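Local coordinates for protein arylamine n-acetyltransferase (Mycobacterium smegmatis, PDB 1W5R) that catalyses, in its native form, the transfer of an acetyl group from acetyl-coenzyme A to arylamines, probably through a catalytic triad, at residues N36-L47 and F207-D218. The protein carries 1 engineered substitution. Numbering follows the deposited sequence.
Sequences NRSIPFENLDPL and FVTGLTVAVVTD
With CG set between its backbone N and carbonyl carbon (chi1 71°), N43 turns its amide onto the chain entering strand 212-216, while F41, whose CG lies anti to its backbone N (chi1 -174°), swings its ring toward F207. Asparagine suits position 43 because one flat group both gives and accepts. N43 ND2 donates to G210 O at 2.8 Å and to F207 O at 2.9 Å, both oxygens lying close to the amide plane. N43 OD1 takes the N-H of T212 at 2.9 Å in a nearly straight bond, the donor standing above the amide plane. Three bonds thus fix the rotation of this buried amide. F41 and F207 lie obliquely, planes 50° apart, with F41 CZ 3.6 Å from F207 CE2; T212 CG2 meets the F41 ring obliquely, and Q73 of helix 73-87 touches the side chains of both. Here the short, weakly bonded strand 41-42 lies outermost in this chain's antiparallel five-stranded sheet, next to 212-216, within the arylamine N-acetyltransferase fold. F41 and A214 make a hydrogen-bonded pair, F41 N to A214 O and A214 N to F41 O; F41 CB and A214 CB meet at 4.0 Å, alanine adding only a methyl. E42 bends away to receive L44 N on OE1, and its OE2 forms a salt bridge with R69. Beyond the strand, leucine suits 44 and 47, whose branched ends pack against L211 CD1: L44 CD2 lies 3.7 Å away. At the other end, V216 N reaches N36 O, closing the end of helix 25-38 onto the strand. R37, long enough to reach D218 from helix 25-38, points NH1 in its guanidinium plane at the syn lone pair of D218 OD1, 2.8 Å off; R153 shares that oxygen, and a water links R37 NE to D218 N.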
loop_
_atom_site.group_PDB
_atom_site.type_symbol
_atom_site.label_atom_id
_atom_site.label_comp_id
_atom_site.label_asym_id
_atom_site.label_seq_id
_atom_site.Cartn_x
_atom_site.Cartn_y
_atom_site.Cartn_z
ATOM N N ASN A 36 -20.188 9.463 -1.905
ATOM C CA ASN A 36 -18.767 9.210 -2.153
ATOM C C ASN A 36 -18.311 7.882 -1.563
ATOM O O ASN A 36 -17.563 7.136 -2.202
ATOM C CB ASN A 36 -17.904 10.298 -1.491
ATOM C CG ASN A 36 -17.826 11.604 -2.286
ATOM O OD1 ASN A 36 -18.051 11.675 -3.514
ATOM N ND2 ASN A 36 -17.456 12.647 -1.585
ATOM N N ARG A 37 -18.715 7.609 -0.322
ATOM C CA ARG A 37 -18.212 6.426 0.365
ATOM C C ARG A 37 -19.011 5.164 0.113
ATOM O O ARG A 37 -18.558 4.079 0.459
ATOM C CB ARG A 37 -18.084 6.646 1.890
ATOM C CG ARG A 37 -19.414 6.731 2.649
ATOM C CD ARG A 37 -19.200 6.893 4.147
ATOM N NE ARG A 37 -18.638 8.202 4.493
ATOM C CZ ARG A 37 -19.355 9.278 4.822
ATOM N NH1 ARG A 37 -18.728 10.408 5.139
ATOM N NH2 ARG A 37 -20.697 9.239 4.829
ATOM N N SER A 38 -20.208 5.315 -0.461
ATOM C CA SER A 38 -21.159 4.197 -0.563
ATOM C C SER A 38 -21.346 3.571 -1.942
ATOM O O SER A 38 -21.607 2.361 -2.031
ATOM C CB SER A 38 -22.540 4.638 -0.067
ATOM O OG SER A 38 -22.507 5.093 1.277
ATOM N N ILE A 39 -21.275 4.394 -2.987
ATOM C CA ILE A 39 -21.518 3.906 -4.350
ATOM C C ILE A 39 -20.213 4.106 -5.129
ATOM O O ILE A 39 -19.797 5.240 -5.362
ATOM C CB ILE A 39 -22.711 4.630 -5.052
ATOM C CG1 ILE A 39 -23.973 4.610 -4.168
ATOM C CG2 ILE A 39 -23.005 3.988 -6.413
ATOM C CD1 ILE A 39 -25.183 5.341 -4.799
ATOM N N PRO A 40 -19.553 3.003 -5.499
ATOM C CA PRO A 40 -18.274 3.160 -6.170
ATOM C C PRO A 40 -18.395 3.577 -7.637
ATOM O O PRO A 40 -19.423 3.340 -8.282
ATOM C CB PRO A 40 -17.664 1.763 -6.054
ATOM C CG PRO A 40 -18.862 0.843 -6.126
ATOM C CD PRO A 40 -19.921 1.581 -5.333
ATOM N N PHE A 41 -17.343 4.209 -8.144
ATOM C CA PHE A 41 -17.161 4.348 -9.582
ATOM C C PHE A 41 -16.774 2.960 -10.110
ATOM O O PHE A 41 -15.918 2.276 -9.543
ATOM C CB PHE A 41 -16.043 5.353 -9.877
ATOM C CG PHE A 41 -15.869 5.662 -11.326
ATOM C CD1 PHE A 41 -16.357 6.861 -11.851
ATOM C CD2 PHE A 41 -15.202 4.768 -12.175
ATOM C CE1 PHE A 41 -16.190 7.170 -13.211
ATOM C CE2 PHE A 41 -15.035 5.059 -13.540
ATOM C CZ PHE A 41 -15.539 6.267 -14.057
ATOM N N GLU A 42 -17.427 2.524 -11.181
ATOM C CA GLU A 42 -16.972 1.317 -11.892
ATOM C C GLU A 42 -17.458 1.354 -13.324
ATOM O O GLU A 42 -18.489 1.965 -13.637
ATOM C CB GLU A 42 -17.452 0.023 -11.234
ATOM C CG GLU A 42 -18.961 0.015 -10.987
ATOM C CD GLU A 42 -19.676 -1.161 -11.599
ATOM O OE1 GLU A 42 -19.464 -1.425 -12.803
ATOM O OE2 GLU A 42 -20.490 -1.780 -10.891
ATOM N N ASN A 43 -16.712 0.681 -14.190
ATOM C CA ASN A 43 -17.097 0.563 -15.598
ATOM C C ASN A 43 -17.183 -0.900 -16.035
ATOM O O ASN A 43 -16.821 -1.220 -17.154
ATOM C CB ASN A 43 -16.090 1.293 -16.495
ATOM C CG ASN A 43 -14.761 0.570 -16.546
ATOM O OD1 ASN A 43 -14.317 0.034 -15.529
ATOM N ND2 ASN A 43 -14.129 0.532 -17.723
ATOM N N LEU A 44 -17.640 -1.783 -15.157
ATOM C CA LEU A 44 -17.714 -3.198 -15.541
ATOM C C LEU A 44 -18.634 -3.429 -16.747
ATOM O O LEU A 44 -18.347 -4.296 -17.575
ATOM C CB LEU A 44 -18.152 -4.066 -14.373
ATOM C CG LEU A 44 -17.058 -4.236 -13.315
ATOM C CD1 LEU A 44 -17.699 -4.531 -11.963
ATOM C CD2 LEU A 44 -16.036 -5.309 -13.709
ATOM N N ASP A 45 -19.715 -2.651 -16.866
ATOM C CA ASP A 45 -20.612 -2.844 -18.015
ATOM C C ASP A 45 -19.877 -2.578 -19.343
ATOM O O ASP A 45 -19.772 -3.485 -20.160
ATOM C CB ASP A 45 -21.898 -2.014 -17.894
ATOM C CG ASP A 45 -22.944 -2.671 -16.996
ATOM O OD1 ASP A 45 -22.678 -3.750 -16.403
ATOM O OD2 ASP A 45 -24.054 -2.093 -16.879
ATOM N N PRO A 46 -19.347 -1.353 -19.568
ATOM C CA PRO A 46 -18.637 -1.135 -20.850
ATOM C C PRO A 46 -17.453 -2.070 -21.051
ATOM O O PRO A 46 -17.177 -2.463 -22.187
ATOM C CB PRO A 46 -18.143 0.312 -20.774
ATOM C CG PRO A 46 -18.786 0.928 -19.614
ATOM C CD PRO A 46 -19.466 -0.110 -18.778
ATOM N N LEU A 47 -16.760 -2.415 -19.966
ATOM C CA LEU A 47 -15.652 -3.383 -20.064
ATOM C C LEU A 47 -16.121 -4.707 -20.686
ATOM O O LEU A 47 -15.406 -5.311 -21.515
ATOM C CB LEU A 47 -15.015 -3.631 -18.684
ATOM C CG LEU A 47 -13.860 -4.654 -18.651
ATOM C CD1 LEU A 47 -12.656 -4.161 -19.435
ATOM C CD2 LEU A 47 -13.486 -4.990 -17.218
ATOM N N PHE A 207 -12.746 3.787 -20.986
ATOM C CA PHE A 207 -13.681 2.966 -20.207
ATOM C C PHE A 207 -14.182 1.723 -20.936
ATOM O O PHE A 207 -15.013 0.992 -20.405
ATOM C CB PHE A 207 -14.811 3.829 -19.629
ATOM C CG PHE A 207 -14.305 4.879 -18.711
ATOM C CD1 PHE A 207 -14.320 6.222 -19.086
ATOM C CD2 PHE A 207 -13.717 4.520 -17.495
ATOM C CE1 PHE A 207 -13.789 7.207 -18.241
ATOM C CE2 PHE A 207 -13.191 5.504 -16.630
ATOM C CZ PHE A 207 -13.222 6.842 -17.015
ATOM N N VAL A 208 -13.636 1.490 -22.137
ATOM C CA VAL A 208 -13.861 0.252 -22.897
ATOM C C VAL A 208 -12.590 -0.616 -22.883
ATOM O O VAL A 208 -12.680 -1.838 -22.852
ATOM C CB VAL A 208 -14.343 0.536 -24.344
ATOM C CG1 VAL A 208 -14.387 -0.741 -25.207
ATOM C CG2 VAL A 208 -15.735 1.171 -24.331
ATOM N N THR A 209 -11.421 0.021 -22.844
ATOM C CA THR A 209 -10.153 -0.714 -22.994
ATOM C C THR A 209 -9.534 -1.226 -21.697
ATOM O O THR A 209 -8.508 -1.918 -21.717
ATOM C CB THR A 209 -9.089 0.136 -23.724
ATOM O OG1 THR A 209 -8.835 1.327 -22.981
ATOM C CG2 THR A 209 -9.543 0.499 -25.144
ATOM N N GLY A 210 -10.117 -0.853 -20.570
ATOM C CA GLY A 210 -9.615 -1.320 -19.294
ATOM C C GLY A 210 -10.657 -1.175 -18.212
ATOM O O GLY A 210 -11.810 -0.829 -18.499
ATOM N N LEU A 211 -10.222 -1.418 -16.972
ATOM C CA LEU A 211 -11.087 -1.472 -15.804
ATOM C C LEU A 211 -10.724 -0.355 -14.836
ATOM O O LEU A 211 -9.566 -0.260 -14.415
ATOM C CB LEU A 211 -10.870 -2.813 -15.093
ATOM C CG LEU A 211 -11.484 -2.961 -13.699
ATOM C CD1 LEU A 211 -12.979 -3.153 -13.798
ATOM C CD2 LEU A 211 -10.855 -4.126 -12.938
ATOM N N THR A 212 -11.706 0.474 -14.473
ATOM C CA THR A 212 -11.510 1.505 -13.450
ATOM C C THR A 212 -12.580 1.340 -12.384
ATOM O O THR A 212 -13.777 1.301 -12.698
ATOM C CB THR A 212 -11.610 2.932 -14.010
ATOM O OG1 THR A 212 -10.561 3.150 -14.954
ATOM C CG2 THR A 212 -11.503 3.973 -12.887
ATOM N N VAL A 213 -12.143 1.224 -11.132
ATOM C CA VAL A 213 -13.046 1.133 -9.988
ATOM C C VAL A 213 -12.537 2.097 -8.926
ATOM O O VAL A 213 -11.332 2.182 -8.690
ATOM C CB VAL A 213 -13.123 -0.324 -9.433
ATOM C CG1 VAL A 213 -14.161 -0.427 -8.319
ATOM C CG2 VAL A 213 -13.467 -1.308 -10.537
ATOM N N ALA A 214 -13.430 2.857 -8.294
ATOM C CA ALA A 214 -12.959 3.814 -7.296
ATOM C C ALA A 214 -13.981 4.052 -6.203
ATOM O O ALA A 214 -15.175 3.800 -6.385
ATOM C CB ALA A 214 -12.567 5.146 -7.956
ATOM N N VAL A 215 -13.508 4.530 -5.060
ATOM C CA VAL A 215 -14.409 4.936 -3.980
ATOM C C VAL A 215 -13.630 5.925 -3.122
ATOM O O VAL A 215 -12.396 5.919 -3.138
ATOM C CB VAL A 215 -14.929 3.726 -3.157
ATOM C CG1 VAL A 215 -13.830 3.144 -2.242
ATOM C CG2 VAL A 215 -16.192 4.102 -2.384
ATOM N N VAL A 216 -14.339 6.783 -2.393
ATOM C CA VAL A 216 -13.653 7.781 -1.574
ATOM C C VAL A 216 -14.253 7.798 -0.179
ATOM O O VAL A 216 -15.452 8.038 -0.018
ATOM C CB VAL A 216 -13.727 9.211 -2.181
ATOM C CG1 VAL A 216 -12.958 10.213 -1.310
ATOM C CG2 VAL A 216 -13.160 9.218 -3.597
ATOM N N THR A 217 -13.400 7.558 0.819
ATOM C CA THR A 217 -13.815 7.575 2.216
ATOM C C THR A 217 -13.341 8.883 2.843
ATOM O O THR A 217 -12.626 9.668 2.197
ATOM C CB THR A 217 -13.181 6.405 2.991
ATOM O OG1 THR A 217 -11.762 6.586 3.054
ATOM C CG2 THR A 217 -13.492 5.064 2.310
ATOM N N ASP A 218 -13.714 9.113 4.103
ATOM C CA ASP A 218 -13.248 10.324 4.788
ATOM C C ASP A 218 -11.726 10.428 4.790
ATOM O O ASP A 218 -11.188 11.538 4.741
ATOM C CB ASP A 218 -13.735 10.377 6.243
ATOM C CG ASP A 218 -15.243 10.460 6.361
ATOM O OD1 ASP A 218 -15.954 10.526 5.329
ATOM O OD2 ASP A 218 -15.727 10.477 7.515
HETATM O O HOH W 1 -15.846 7.172 5.157
HETATM O O HOH W 2 -14.752 -3.395 -23.559
#